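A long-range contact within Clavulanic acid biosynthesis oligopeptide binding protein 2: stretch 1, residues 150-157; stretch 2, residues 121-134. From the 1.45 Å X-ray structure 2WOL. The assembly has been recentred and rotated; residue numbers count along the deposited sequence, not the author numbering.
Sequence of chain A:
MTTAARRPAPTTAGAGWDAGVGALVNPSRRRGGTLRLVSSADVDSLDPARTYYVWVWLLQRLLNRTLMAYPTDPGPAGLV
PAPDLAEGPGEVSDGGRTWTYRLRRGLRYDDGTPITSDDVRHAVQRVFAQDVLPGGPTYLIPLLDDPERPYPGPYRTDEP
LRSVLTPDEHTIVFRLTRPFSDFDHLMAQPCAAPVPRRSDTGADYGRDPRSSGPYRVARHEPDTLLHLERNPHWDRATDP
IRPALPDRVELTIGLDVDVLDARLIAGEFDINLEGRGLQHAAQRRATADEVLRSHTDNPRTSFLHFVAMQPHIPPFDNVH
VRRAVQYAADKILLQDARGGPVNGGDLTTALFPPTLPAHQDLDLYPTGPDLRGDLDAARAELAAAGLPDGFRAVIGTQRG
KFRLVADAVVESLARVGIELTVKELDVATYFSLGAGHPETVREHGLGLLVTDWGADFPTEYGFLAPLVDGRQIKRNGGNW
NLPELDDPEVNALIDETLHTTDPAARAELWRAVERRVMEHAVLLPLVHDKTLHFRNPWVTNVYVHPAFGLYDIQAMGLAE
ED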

ATOM      1  N   PRO A 150       4.249 -29.601   1.719  1.00 13.04           N
ATOM      2  CA  PRO A 150       4.056 -28.286   2.337  1.00 12.69           C
ATOM      3  C   PRO A 150       5.064 -27.977   3.436  1.00 12.14           C
ATOM      4  O   PRO A 150       5.421 -28.856   4.224  1.00 12.12           O
ATOM      5  CB  PRO A 150       2.642 -28.374   2.924  1.00 12.95           C
ATOM      6  CG  PRO A 150       1.961 -29.409   2.094  1.00 13.28           C
ATOM      7  CD  PRO A 150       3.030 -30.426   1.817  1.00 13.22           C
ATOM      8  N   TYR A 151       5.529 -26.732   3.463  1.00 11.14           N
ATOM      9  CA  TYR A 151       6.469 -26.290   4.481  1.00 10.39           C
ATOM     10  C   TYR A 151       5.695 -25.719   5.669  1.00 10.26           C
ATOM     11  O   TYR A 151       4.915 -24.776   5.499  1.00 10.15           O
ATOM     12  CB  TYR A 151       7.430 -25.255   3.897  1.00 10.02           C
ATOM     13  CG  TYR A 151       8.421 -24.713   4.897  1.00  9.50           C
ATOM     14  CD1 TYR A 151       9.408 -25.531   5.442  1.00  9.19           C
ATOM     15  CD2 TYR A 151       8.369 -23.383   5.299  1.00  8.82           C
ATOM     16  CE1 TYR A 151      10.316 -25.037   6.361  1.00  8.75           C
ATOM     17  CE2 TYR A 151       9.278 -22.876   6.213  1.00  8.27           C
ATOM     18  CZ  TYR A 151      10.245 -23.709   6.748  1.00  9.23           C
ATOM     19  OH  TYR A 151      11.141 -23.218   7.665  1.00  9.54           O
ATOM     20  N   PRO A 152       5.894 -26.301   6.869  1.00 10.34           N
ATOM     21  CA  PRO A 152       5.111 -25.902   8.039  1.00 10.39           C
ATOM     22  C   PRO A 152       5.701 -24.745   8.856  1.00 10.37           C
ATOM     23  O   PRO A 152       5.235 -24.481   9.969  1.00 10.34           O
ATOM     24  CB  PRO A 152       5.104 -27.178   8.883  1.00 10.54           C
ATOM     25  CG  PRO A 152       6.442 -27.782   8.625  1.00 10.59           C
ATOM     26  CD  PRO A 152       6.829 -27.396   7.197  1.00 10.43           C
ATOM     27  N   GLY A 153       6.709 -24.065   8.318  1.00  9.79           N
ATOM     28  CA  GLY A 153       7.363 -22.985   9.054  1.00  9.65           C
ATOM     29  C   GLY A 153       8.523 -23.486   9.900  1.00  9.62           C
ATOM     30  O   GLY A 153       8.640 -24.692  10.151  1.00  9.60           O
ATOM     31  N   PRO A 154       9.376 -22.558  10.370  1.00  9.38           N
ATOM     32  CA  PRO A 154      10.648 -22.910  11.001  1.00  9.58           C
ATOM     33  C   PRO A 154      10.556 -23.376  12.455  1.00  9.99           C
ATOM     34  O   PRO A 154      11.580 -23.756  13.035  1.00 10.57           O
ATOM     35  CB  PRO A 154      11.433 -21.600  10.928  1.00  9.51           C
ATOM     36  CG  PRO A 154      10.386 -20.552  11.042  1.00  9.47           C
ATOM     37  CD  PRO A 154       9.177 -21.094  10.320  1.00  9.51           C
ATOM     38  N   TYR A 155       9.360 -23.334  13.038  1.00 10.11           N
ATOM     39  CA  TYR A 155       9.164 -23.793  14.418  1.00 10.59           C
ATOM     40  C   TYR A 155       8.706 -25.249  14.462  1.00 10.94           C
ATOM     41  O   TYR A 155       8.949 -25.949  15.446  1.00 12.04           O
ATOM     42  CB  TYR A 155       8.172 -22.886  15.158  1.00 10.42           C
ATOM     43  CG  TYR A 155       8.490 -21.415  15.002  1.00 10.48           C
ATOM     44  CD1 TYR A 155       9.745 -20.917  15.347  1.00 10.94           C
ATOM     45  CD2 TYR A 155       7.543 -20.527  14.501  1.00 10.48           C
ATOM     46  CE1 TYR A 155      10.050 -19.570  15.195  1.00 10.27           C
ATOM     47  CE2 TYR A 155       7.837 -19.174  14.350  1.00 10.44           C
ATOM     48  CZ  TYR A 155       9.092 -18.709  14.698  1.00 10.57           C
ATOM     49  OH  TYR A 155       9.386 -17.372  14.552  1.00 10.66           O
ATOM     50  N   ARG A 156       8.065 -25.692  13.381  1.00 10.45           N
ATOM     51  CA  ARG A 156       7.532 -27.050  13.282  1.00 10.30           C
ATOM     52  C   ARG A 156       8.492 -28.034  12.613  1.00 10.64           C
ATOM     53  O   ARG A 156       8.322 -29.251  12.727  1.00 10.00           O
ATOM     54  CB  ARG A 156       6.184 -27.034  12.562  1.00 10.15           C
ATOM     55  CG  ARG A 156       5.118 -26.278  13.324  1.00 10.19           C
ATOM     56  CD  ARG A 156       3.746 -26.433  12.686  1.00  9.58           C
ATOM     57  NE  ARG A 156       2.730 -25.700  13.436  1.00  9.83           N
ATOM     58  CZ  ARG A 156       2.074 -26.187  14.487  1.00  9.85           C
ATOM     59  NH1 ARG A 156       2.323 -27.421  14.923  1.00  8.78           N
ATOM     60  NH2 ARG A 156       1.165 -25.444  15.103  1.00 10.28           N
ATOM     61  N   THR A 157       9.487 -27.505  11.909  1.00 11.20           N
ATOM     62  CA  THR A 157      10.578 -28.311  11.369  1.00 12.39           C
ATOM     63  C   THR A 157      11.854 -27.479  11.304  1.00 13.11           C
ATOM     64  O   THR A 157      11.799 -26.259  11.107  1.00 13.44           O
ATOM     65  CB  THR A 157      10.249 -28.910   9.975  1.00 12.40           C
ATOM     66  OG1 THR A 157      11.290 -29.821   9.590  1.00 12.67           O
ATOM     67  CG2 THR A 157      10.114 -27.817   8.913  1.00 12.07           C
TER
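Stretch 2, residues 121-134: RHAVQRVFAQDVLP

The strongest polar link is a salt bridge between two exposed residues: Arg-156 NH2 lies 2.7 Å from Asp-131 OD2, with an N-H...O angle of 152°. A second, weak hydrogen bond runs from Arg-156 NE to the same OD2 (3.2 Å, 134°), and the carboxylate oxygen sits at the edge of the guanidinium, near its plane. One water reinforces this corner, donating to Pro-152 O at 3.0 Å and, weakly, to Asp-131 OD1 at 2.8 Å.

Stretch 2 enters as the continuation of a helix that begins earlier in the chain, with phi/psi near -60/-42, and passes into loop or turn; Ala-129, at -86/66, is clearly non-helical. Stretch 1 has no regular structure. The closest pair of CA atoms across the stretches is that of Gly-153 and Ala-129, 4.6 Å apart. An ideal CB on Gly-153 would fall 3.1 Å from Ala-129 CB, and its phi/psi of 89/165 independently calls for glycine.

Packing spreads from this point. Pro-154 CD rests 3.3 Å from Gln-125 O, and Pro-154 CB lies 3.7 Å from His-122 CE1. Tyr-151 turns its ring edge to the face of Phe-128 (CD2 to CG 3.5 Å, planes at 78°). Tyr-155 CD2 meets Ala-129 CB at 3.8 Å, while its CE2 approaches Val-132 CG1 and Leu-133 CD1, both at 4.0 Å.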

ATOM      1  N   ARG A 121      16.941 -16.271   4.696  1.00  9.21           N
ATOM      2  CA  ARG A 121      16.110 -17.454   4.530  1.00  9.15           C
ATOM      3  C   ARG A 121      15.198 -17.637   5.735  1.00  8.69           C
ATOM      4  O   ARG A 121      14.012 -17.934   5.577  1.00  8.35           O
ATOM      5  CB  ARG A 121      16.944 -18.711   4.321  1.00  9.56           C
ATOM      6  CG  ARG A 121      16.091 -19.970   4.233  1.00 10.38           C
ATOM      7  CD  ARG A 121      16.857 -21.116   3.644  1.00 12.05           C
ATOM      8  NE  ARG A 121      17.869 -21.611   4.567  1.00 12.05           N
ATOM      9  CZ  ARG A 121      18.754 -22.545   4.251  1.00 13.57           C
ATOM     10  NH1 ARG A 121      18.749 -23.079   3.032  1.00 13.94           N
ATOM     11  NH2 ARG A 121      19.642 -22.941   5.154  1.00 14.98           N
ATOM     12  N   HIS A 122      15.749 -17.465   6.935  1.00  8.45           N
ATOM     13  CA  HIS A 122      14.951 -17.630   8.143  1.00  7.74           C
ATOM     14  C   HIS A 122      13.765 -16.663   8.183  1.00  7.77           C
ATOM     15  O   HIS A 122      12.652 -17.063   8.524  1.00  7.40           O
ATOM     16  CB  HIS A 122      15.785 -17.511   9.422  1.00  7.99           C
ATOM     17  CG  HIS A 122      14.994 -17.791  10.660  1.00  8.23           C
ATOM     18  ND1 HIS A 122      14.557 -19.058  10.985  1.00  9.63           N
ATOM     19  CD2 HIS A 122      14.521 -16.967  11.624  1.00  8.24           C
ATOM     20  CE1 HIS A 122      13.862 -19.003  12.108  1.00  9.54           C
ATOM     21  NE2 HIS A 122      13.823 -17.747  12.514  1.00  9.08           N
ATOM     22  N   ALA A 123      14.009 -15.407   7.818  1.00  7.51           N
ATOM     23  CA  ALA A 123      12.950 -14.401   7.747  1.00  7.61           C
ATOM     24  C   ALA A 123      11.829 -14.828   6.799  1.00  7.54           C
ATOM     25  O   ALA A 123      10.646 -14.740   7.146  1.00  7.74           O
ATOM     26  CB  ALA A 123      13.526 -13.065   7.319  1.00  7.54           C
ATOM     27  N   VAL A 124      12.207 -15.301   5.616  1.00  7.85           N
ATOM     28  CA  VAL A 124      11.239 -15.766   4.628  1.00  8.30           C
ATOM     29  C   VAL A 124      10.488 -17.003   5.145  1.00  8.55           C
ATOM     30  O   VAL A 124       9.273 -17.121   4.977  1.00  8.63           O
ATOM     31  CB  VAL A 124      11.922 -16.029   3.261  1.00  8.61           C
ATOM     32  CG1 VAL A 124      10.963 -16.676   2.287  1.00  9.05           C
ATOM     33  CG2 VAL A 124      12.462 -14.717   2.687  1.00  8.51           C
ATOM     34  N   GLN A 125      11.217 -17.907   5.794  1.00  8.49           N
ATOM     35  CA  GLN A 125      10.609 -19.093   6.391  1.00  8.88           C
ATOM     36  C   GLN A 125       9.588 -18.739   7.469  1.00  8.84           C
ATOM     37  O   GLN A 125       8.531 -19.370   7.546  1.00  8.70           O
ATOM     38  CB  GLN A 125      11.686 -20.024   6.946  1.00  9.08           C
ATOM     39  CG  GLN A 125      12.426 -20.767   5.853  1.00  8.92           C
ATOM     40  CD  GLN A 125      13.589 -21.612   6.343  1.00  9.33           C
ATOM     41  OE1 GLN A 125      14.154 -22.378   5.569  1.00 11.79           O
ATOM     42  NE2 GLN A 125      13.973 -21.454   7.608  1.00 11.10           N
ATOM     43  N   ARG A 126       9.899 -17.730   8.286  1.00  9.12           N
ATOM     44  CA  ARG A 126       9.000 -17.252   9.343  1.00  9.22           C
ATOM     45  C   ARG A 126       7.603 -16.905   8.834  1.00  9.04           C
ATOM     46  O   ARG A 126       6.609 -17.147   9.519  1.00  9.51           O
ATOM     47  CB  ARG A 126       9.588 -16.024  10.046  1.00  9.65           C
ATOM     48  CG  ARG A 126      10.773 -16.314  10.928  1.00 10.11           C
ATOM     49  CD  ARG A 126      11.336 -15.029  11.498  1.00  8.96           C
ATOM     50  NE  ARG A 126      10.732 -14.677  12.783  1.00  8.62           N
ATOM     51  CZ  ARG A 126      10.010 -13.584  13.025  1.00  8.09           C
ATOM     52  NH1 ARG A 126       9.762 -12.696  12.065  1.00  7.29           N
ATOM     53  NH2 ARG A 126       9.524 -13.382  14.238  1.00  7.82           N
ATOM     54  N   VAL A 127       7.539 -16.316   7.643  1.00  8.84           N
ATOM     55  CA  VAL A 127       6.264 -15.939   7.029  1.00  9.18           C
ATOM     56  C   VAL A 127       5.302 -17.133   6.938  1.00  9.15           C
ATOM     57  O   VAL A 127       4.082 -16.973   7.051  1.00  8.94           O
ATOM     58  CB  VAL A 127       6.488 -15.293   5.638  1.00  9.13           C
ATOM     59  CG1 VAL A 127       5.161 -15.016   4.928  1.00  9.68           C
ATOM     60  CG2 VAL A 127       7.306 -14.009   5.773  1.00  9.86           C
ATOM     61  N   PHE A 128       5.863 -18.331   6.764  1.00  8.94           N
ATOM     62  CA  PHE A 128       5.066 -19.553   6.644  1.00  8.95           C
ATOM     63  C   PHE A 128       4.385 -19.967   7.948  1.00  8.98           C
ATOM     64  O   PHE A 128       3.415 -20.725   7.922  1.00  9.03           O
ATOM     65  CB  PHE A 128       5.932 -20.708   6.137  1.00  9.14           C
ATOM     66  CG  PHE A 128       6.242 -20.640   4.669  1.00  8.77           C
ATOM     67  CD1 PHE A 128       7.138 -19.696   4.176  1.00  9.81           C
ATOM     68  CD2 PHE A 128       5.647 -21.531   3.776  1.00  9.73           C
ATOM     69  CE1 PHE A 128       7.432 -19.637   2.826  1.00  9.29           C
ATOM     70  CE2 PHE A 128       5.935 -21.477   2.416  1.00 10.13           C
ATOM     71  CZ  PHE A 128       6.832 -20.530   1.941  1.00 10.10           C
ATOM     72  N   ALA A 129       4.895 -19.480   9.079  1.00  8.93           N
ATOM     73  CA  ALA A 129       4.332 -19.825  10.384  1.00  9.10           C
ATOM     74  C   ALA A 129       3.174 -18.888  10.728  1.00  9.20           C
ATOM     75  O   ALA A 129       3.249 -18.110  11.679  1.00  9.32           O
ATOM     76  CB  ALA A 129       5.413 -19.787  11.463  1.00  8.99           C
ATOM     77  N   GLN A 130       2.098 -18.982   9.951  1.00  9.65           N
ATOM     78  CA  GLN A 130       0.944 -18.093  10.110  1.00  9.90           C
ATOM     79  C   GLN A 130       0.152 -18.326  11.399  1.00 10.58           C
ATOM     80  O   GLN A 130      -0.628 -17.466  11.821  1.00 11.08           O
ATOM     81  CB  GLN A 130       0.037 -18.152   8.875  1.00  9.89           C
ATOM     82  CG  GLN A 130       0.608 -17.408   7.672  1.00  9.86           C
ATOM     83  CD  GLN A 130       0.722 -15.913   7.927  1.00 10.24           C
ATOM     84  OE1 GLN A 130      -0.279 -15.233   8.166  1.00 10.80           O
ATOM     85  NE2 GLN A 130       1.941 -15.398   7.886  1.00  9.17           N
ATOM     86  N   ASP A 131       0.372 -19.480  12.024  1.00 10.90           N
ATOM     87  CA  ASP A 131      -0.206 -19.778  13.335  1.00 11.75           C
ATOM     88  C   ASP A 131       0.473 -19.017  14.478  1.00 11.85           C
ATOM     89  O   ASP A 131      -0.132 -18.798  15.532  1.00 12.82           O
ATOM     90  CB  ASP A 131      -0.173 -21.290  13.607  1.00 12.09           C
ATOM     91  CG  ASP A 131       1.228 -21.890  13.503  1.00 13.42           C
ATOM     92  OD1 ASP A 131       2.060 -21.389  12.720  1.00 14.44           O
ATOM     93  OD2 ASP A 131       1.497 -22.892  14.201  1.00 17.03           O
ATOM     94  N   VAL A 132       1.725 -18.614  14.269  1.00 11.15           N
ATOM     95  CA  VAL A 132       2.502 -17.928  15.302  1.00 10.87           C
ATOM     96  C   VAL A 132       2.728 -16.447  14.971  1.00 10.43           C
ATOM     97  O   VAL A 132       2.703 -15.597  15.871  1.00 10.44           O
ATOM     98  CB  VAL A 132       3.857 -18.650  15.551  1.00 10.78           C
ATOM     99  CG1 VAL A 132       4.714 -17.897  16.568  1.00 11.42           C
ATOM    100  CG2 VAL A 132       3.617 -20.073  16.037  1.00 12.00           C
ATOM    101  N   LEU A 133       2.929 -16.154  13.685  1.00  9.77           N
ATOM    102  CA  LEU A 133       3.333 -14.816  13.230  1.00  9.59           C
ATOM    103  C   LEU A 133       2.370 -14.158  12.227  1.00  9.49           C
ATOM    104  O   LEU A 133       2.815 -13.587  11.222  1.00  9.09           O
ATOM    105  CB  LEU A 133       4.743 -14.878  12.621  1.00  9.44           C
ATOM    106  CG  LEU A 133       5.841 -15.571  13.435  1.00  9.56           C
ATOM    107  CD1 LEU A 133       7.081 -15.710  12.590  1.00 10.20           C
ATOM    108  CD2 LEU A 133       6.158 -14.806  14.695  1.00  9.90           C
ATOM    109  N   PRO A 134       1.051 -14.202  12.496  1.00  9.51           N
ATOM    110  CA  PRO A 134       0.136 -13.585  11.540  1.00  9.75           C
ATOM    111  C   PRO A 134       0.239 -12.062  11.568  1.00  9.71           C
ATOM    112  O   PRO A 134       0.700 -11.489  12.561  1.00  9.87           O
ATOM    113  CB  PRO A 134      -1.240 -14.014  12.059  1.00  9.65           C
ATOM    114  CG  PRO A 134      -1.042 -14.156  13.523  1.00 10.25           C
ATOM    115  CD  PRO A 134       0.324 -14.770  13.648  1.00  9.72           C
TER
HETATM  116  O   HOH W   1       2.573 -23.461  10.862  1.00 19.41           O